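Local coordinates for protein endo-1,4-beta-xylanase D (Paenibacillus polymyxa, PDB 1W0N) that hydrolyses the beta-1,4 linkages of xylan and carries a calcium-dependent family 36 carbohydrate-binding module, the domain modelled here, at residues G28-S31 against A32-G36; K14-A17 against E18-K21. All blocks are in the same frame, centred on the assembly; numbering follows the deposited sequence.

Contact 1 of 2, residues G28-S31 against A32-G36; sequences GKIS and APFDG. With CA (calcium ion), chain B.
A beta hairpin connects strand 28-30 to strand 36-39, and Ile30 and Gly36 are the antiparallel hydrogen-bonded pair that closes it. Ile30 N gives its proton to Gly36 O at 2.9 Å, nearly straight at 170°, and Gly36 N returns a bond to Ile30 O. Beside this pair, the CA-H of Asp35 also points at Ile30 O, 3.3 Å from CA. The Ile30 side chain lies over the connection: CG1 is held between backbone N and carbonyl carbon (chi1 61°), which lays it against the Gly36 carbonyl and sends CD1 to Ala32 O at 3.5 Å. CD1 also approaches CE1 of Phe34 obliquely at 4.1 Å. In this beta-sandwich module strand 36-39 pairs antiparallel with strand 122-130, whose Tyr123 touches Ile30, Pro33 and Phe34. A cis peptide bond precedes Pro33, whose CG sits over one face of the Phe34 ring, toward its rim. With alanine in place of Ile30 the backbone pair is likely to survive, but the CD1 contacts to Phe34 CE1 and Pro33 CD would be lost. Two waters join the Asp35 carboxylate to the turn: one lies 2.9 Å from Ile30 O and 2.8 Å from Asp35 OD1, bridging them, and the other donates to Ser31 O and, weakly, Asp35 OD2. Asp35 binds calcium through its backbone O, at 2.3 Å.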
loop_
_atom_site.group_PDB
_atom_site.type_symbol
_atom_site.label_atom_id
_atom_site.label_comp_id
_atom_site.label_asym_id
_atom_site.label_seq_id
_atom_site.Cartn_x
_atom_site.Cartn_y
_atom_site.Cartn_z
ATOM N N GLY A 28 -11.108 -0.006 6.496
ATOM C CA GLY A 28 -11.995 -1.136 6.310
ATOM C C GLY A 28 -12.026 -1.603 4.885
ATOM O O GLY A 28 -11.639 -0.878 3.953
ATOM N N LYS A 29 -12.510 -2.825 4.701
ATOM C CA LYS A 29 -12.689 -3.403 3.388
ATOM C C LYS A 29 -13.673 -2.582 2.565
ATOM O O LYS A 29 -14.680 -2.095 3.077
ATOM C CB LYS A 29 -13.207 -4.836 3.493
ATOM C CG LYS A 29 -12.259 -5.836 4.066
ATOM C CD LYS A 29 -12.856 -7.235 4.045
ATOM C CE LYS A 29 -12.011 -8.272 4.726
ATOM N NZ LYS A 29 -12.518 -9.644 4.491
ATOM N N ILE A 30 -13.373 -2.490 1.279
ATOM C CA ILE A 30 -14.209 -1.813 0.304
ATOM C C ILE A 30 -14.496 -2.740 -0.862
ATOM O O ILE A 30 -13.757 -3.705 -1.117
ATOM C CB ILE A 30 -13.547 -0.509 -0.207
ATOM C CG1 ILE A 30 -12.208 -0.795 -0.907
ATOM C CG2 ILE A 30 -13.399 0.473 0.941
ATOM C CD1 ILE A 30 -11.522 0.421 -1.495
ATOM N N SER A 31 -15.573 -2.410 -1.588
ATOM C CA SER A 31 -15.922 -3.063 -2.831
ATOM C C SER A 31 -15.828 -2.132 -4.030
ATOM O O SER A 31 -15.753 -2.634 -5.156
ATOM C CB SER A 31 -17.348 -3.612 -2.736
ATOM O OG SER A 31 -18.247 -2.618 -2.315
ATOM N N ALA A 32 -15.815 -0.825 -3.820
ATOM C CA ALA A 32 -15.647 0.170 -4.876
ATOM C C ALA A 32 -14.504 1.093 -4.458
ATOM O O ALA A 32 -14.384 1.445 -3.288
ATOM C CB ALA A 32 -16.918 0.969 -5.086
ATOM N N PRO A 33 -13.651 1.488 -5.423
ATOM C CA PRO A 33 -13.707 1.190 -6.849
ATOM C C PRO A 33 -13.092 -0.169 -7.253
ATOM O O PRO A 33 -12.893 -0.424 -8.432
ATOM C CB PRO A 33 -12.913 2.340 -7.473
ATOM C CG PRO A 33 -11.855 2.651 -6.429
ATOM C CD PRO A 33 -12.577 2.449 -5.104
ATOM N N PHE A 34 -12.827 -1.015 -6.251
ATOM C CA PHE A 34 -12.402 -2.394 -6.444
ATOM C C PHE A 34 -12.546 -3.047 -5.071
ATOM O O PHE A 34 -12.756 -2.378 -4.064
ATOM C CB PHE A 34 -10.958 -2.505 -6.991
ATOM C CG PHE A 34 -10.012 -1.485 -6.411
ATOM C CD1 PHE A 34 -9.758 -1.450 -5.038
ATOM C CD2 PHE A 34 -9.408 -0.542 -7.217
ATOM C CE1 PHE A 34 -8.918 -0.486 -4.495
ATOM C CE2 PHE A 34 -8.544 0.416 -6.678
ATOM C CZ PHE A 34 -8.322 0.452 -5.318
ATOM N N ASP A 35 -12.412 -4.383 -5.042
ATOM C CA ASP A 35 -12.297 -5.077 -3.769
ATOM C C ASP A 35 -10.915 -4.774 -3.188
ATOM O O ASP A 35 -9.890 -4.991 -3.843
ATOM C CB ASP A 35 -12.525 -6.564 -3.947
ATOM C CG ASP A 35 -13.939 -6.833 -4.441
ATOM O OD1 ASP A 35 -14.884 -6.422 -3.737
ATOM O OD2 ASP A 35 -14.154 -7.332 -5.546
ATOM N N GLY A 36 -10.891 -4.225 -1.990
ATOM C CA GLY A 36 -9.643 -3.755 -1.417
ATOM C C GLY A 36 -9.883 -3.204 -0.044
ATOM O O GLY A 36 -10.810 -3.636 0.661
HETATM CA CA CA B . -8.130 -6.468 -4.245
HETATM O O HOH W 1 -15.025 -6.282 -0.913
HETATM O O HOH W 2 -15.870 -5.029 -6.522
HETATM O O HOH W 3 -9.401 -7.441 -6.056
#

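Contact 2 of 2, residues K14-A17 against E18-K21; sequences KVEA and ENMK. With CA (calcium ion), chain B.
Glu16 and Glu18 send their side chains off alongside one another to a single calcium ion, the two carboxylate planes turned 55° apart. Glu16 uses a single oxygen, OE1, 2.3 Å from the metal. Glu18 instead chelates it, OE1 and OE2 each 2.5 Å away. In Glu18 the first torsion (chi1 60°) sets CG between its backbone N and carbonyl carbon, and with the bend at chi2 this brings its carboxylate against CB of Glu16. Glu16 OE1 and Glu18 OE2 come within 3.4 Å of each other, a closeness the shared cation pays for, since its charge would be expected to offset the repulsion between the two acids. The backbone O of Asp35 and both O and OD1 of Asp125 help to complete the site. Strand 13-16 runs directly into a short 3-10 turn, which probably lets both acids face the metal: Asn19 N donates to Glu16 O at 3.0 Å, and Met20 N to Ala17 O with a fairly straight N-H (161°). Asn19 runs alongside Glu16, its amide almost perpendicular to the carboxylate, and ND2 shares a water with Glu16 N, which donates to it as well. Met20 leaves from another side of the turn. Its CG rests near Glu16 O, and the chain, extended from there, brings the methyl CE to CG1 of Val15 at 3.8 Å, the two side chains crossing at a slant. Val15 and Met20 also meet Ile127 of strand 122-130 and Tyr48 of strand 45-52, so this flank of the turn packs between strands of the two sheets.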
loop_
_atom_site.group_PDB
_atom_site.type_symbol
_atom_site.label_atom_id
_atom_site.label_comp_id
_atom_site.label_asym_id
_atom_site.label_seq_id
_atom_site.Cartn_x
_atom_site.Cartn_y
_atom_site.Cartn_z
ATOM N N LYS A 14 1.634 -11.676 -5.530
ATOM C CA LYS A 14 0.546 -10.716 -5.412
ATOM C C LYS A 14 -0.231 -11.010 -4.155
ATOM O O LYS A 14 -0.605 -12.165 -3.913
ATOM C CB LYS A 14 -0.360 -10.815 -6.646
ATOM C CG LYS A 14 -1.476 -9.957 -6.750
ATOM C CD LYS A 14 -2.164 -10.106 -8.108
ATOM C CE LYS A 14 -3.350 -9.213 -8.223
ATOM N NZ LYS A 14 -4.078 -9.351 -9.481
ATOM N N VAL A 15 -0.481 -9.986 -3.348
ATOM C CA VAL A 15 -1.281 -10.116 -2.135
ATOM C C VAL A 15 -2.384 -9.065 -2.189
ATOM O O VAL A 15 -2.134 -7.873 -2.398
ATOM C CB VAL A 15 -0.428 -9.948 -0.866
ATOM C CG1 VAL A 15 -1.286 -10.071 0.380
ATOM C CG2 VAL A 15 0.683 -10.989 -0.839
ATOM N N GLU A 16 -3.626 -9.526 -2.030
ATOM C CA GLU A 16 -4.777 -8.636 -2.047
ATOM C C GLU A 16 -4.869 -7.877 -0.735
ATOM O O GLU A 16 -4.733 -8.459 0.349
ATOM C CB GLU A 16 -6.050 -9.452 -2.255
ATOM C CG GLU A 16 -6.124 -10.192 -3.573
ATOM C CD GLU A 16 -6.279 -9.311 -4.798
ATOM O OE1 GLU A 16 -6.585 -8.115 -4.639
ATOM O OE2 GLU A 16 -6.111 -9.820 -5.915
ATOM N N ALA A 17 -5.114 -6.560 -0.800
ATOM C CA ALA A 17 -5.211 -5.763 0.411
ATOM C C ALA A 17 -6.291 -6.284 1.352
ATOM O O ALA A 17 -6.125 -6.279 2.576
ATOM C CB ALA A 17 -5.468 -4.305 0.060
ATOM N N GLU A 18 -7.411 -6.726 0.770
ATOM C CA GLU A 18 -8.541 -7.204 1.530
ATOM C C GLU A 18 -8.235 -8.508 2.285
ATOM O O GLU A 18 -9.046 -8.902 3.127
ATOM C CB GLU A 18 -9.773 -7.341 0.634
ATOM C CG GLU A 18 -9.657 -8.289 -0.554
ATOM C CD GLU A 18 -9.130 -7.667 -1.854
ATOM O OE1 GLU A 18 -8.296 -6.722 -1.799
ATOM O OE2 GLU A 18 -9.506 -8.137 -2.948
ATOM N N ASN A 19 -7.097 -9.148 2.012
ATOM C CA ASN A 19 -6.663 -10.327 2.746
ATOM C C ASN A 19 -5.601 -10.034 3.806
ATOM O O ASN A 19 -5.127 -10.951 4.483
ATOM C CB ASN A 19 -6.159 -11.394 1.776
ATOM C CG ASN A 19 -7.259 -11.928 0.898
ATOM O OD1 ASN A 19 -8.440 -11.915 1.284
ATOM N ND2 ASN A 19 -6.897 -12.420 -0.269
ATOM N N MET A 20 -5.236 -8.772 3.965
ATOM C CA MET A 20 -4.234 -8.351 4.939
ATOM C C MET A 20 -4.885 -8.033 6.278
ATOM O O MET A 20 -6.108 -7.942 6.397
ATOM C CB MET A 20 -3.501 -7.109 4.406
ATOM C CG MET A 20 -2.741 -7.366 3.125
ATOM S SD MET A 20 -1.945 -5.841 2.607
ATOM C CE MET A 20 -1.320 -6.325 0.994
ATOM N N LYS A 21 -4.054 -7.839 7.297
ATOM C CA LYS A 21 -4.522 -7.292 8.556
ATOM C C LYS A 21 -4.878 -5.817 8.331
ATOM O O LYS A 21 -4.123 -5.095 7.677
ATOM C CB LYS A 21 -3.449 -7.407 9.630
ATOM C CG LYS A 21 -3.882 -6.979 10.980
ATOM C CD LYS A 21 -2.784 -7.172 12.001
ATOM C CE LYS A 21 -3.139 -6.644 13.359
ATOM N NZ LYS A 21 -4.439 -7.181 13.793
HETATM CA CA CA B . -8.130 -6.468 -4.245
HETATM O O HOH W 4 -4.092 -12.339 -1.248
HETATM O O HOH W 3 -9.401 -7.441 -6.056
#

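From the N terminus, contact 2 comes first: its short turn carries the chain from strand 13-16 toward strand 21-23, and so from one sheet of the sandwich to the other. Contact 1 follows, closing the hairpin between strands 28-30 and 36-39. The two lie in series, neither enclosing nor crossing the other, with centres about 11 Å apart. Calcium joins them: contact 2 supplies two acidic side chains, Glu16 from its strand and Glu18 from the turn, and contact 1 one backbone carbonyl, while a common water binds the same ion. They also touch, Gly36 CA lying 3.3 Å from Glu18 OE1. Strand 122-130, which pairs with both 13-16 and 36-39, brings Asp125 to the site.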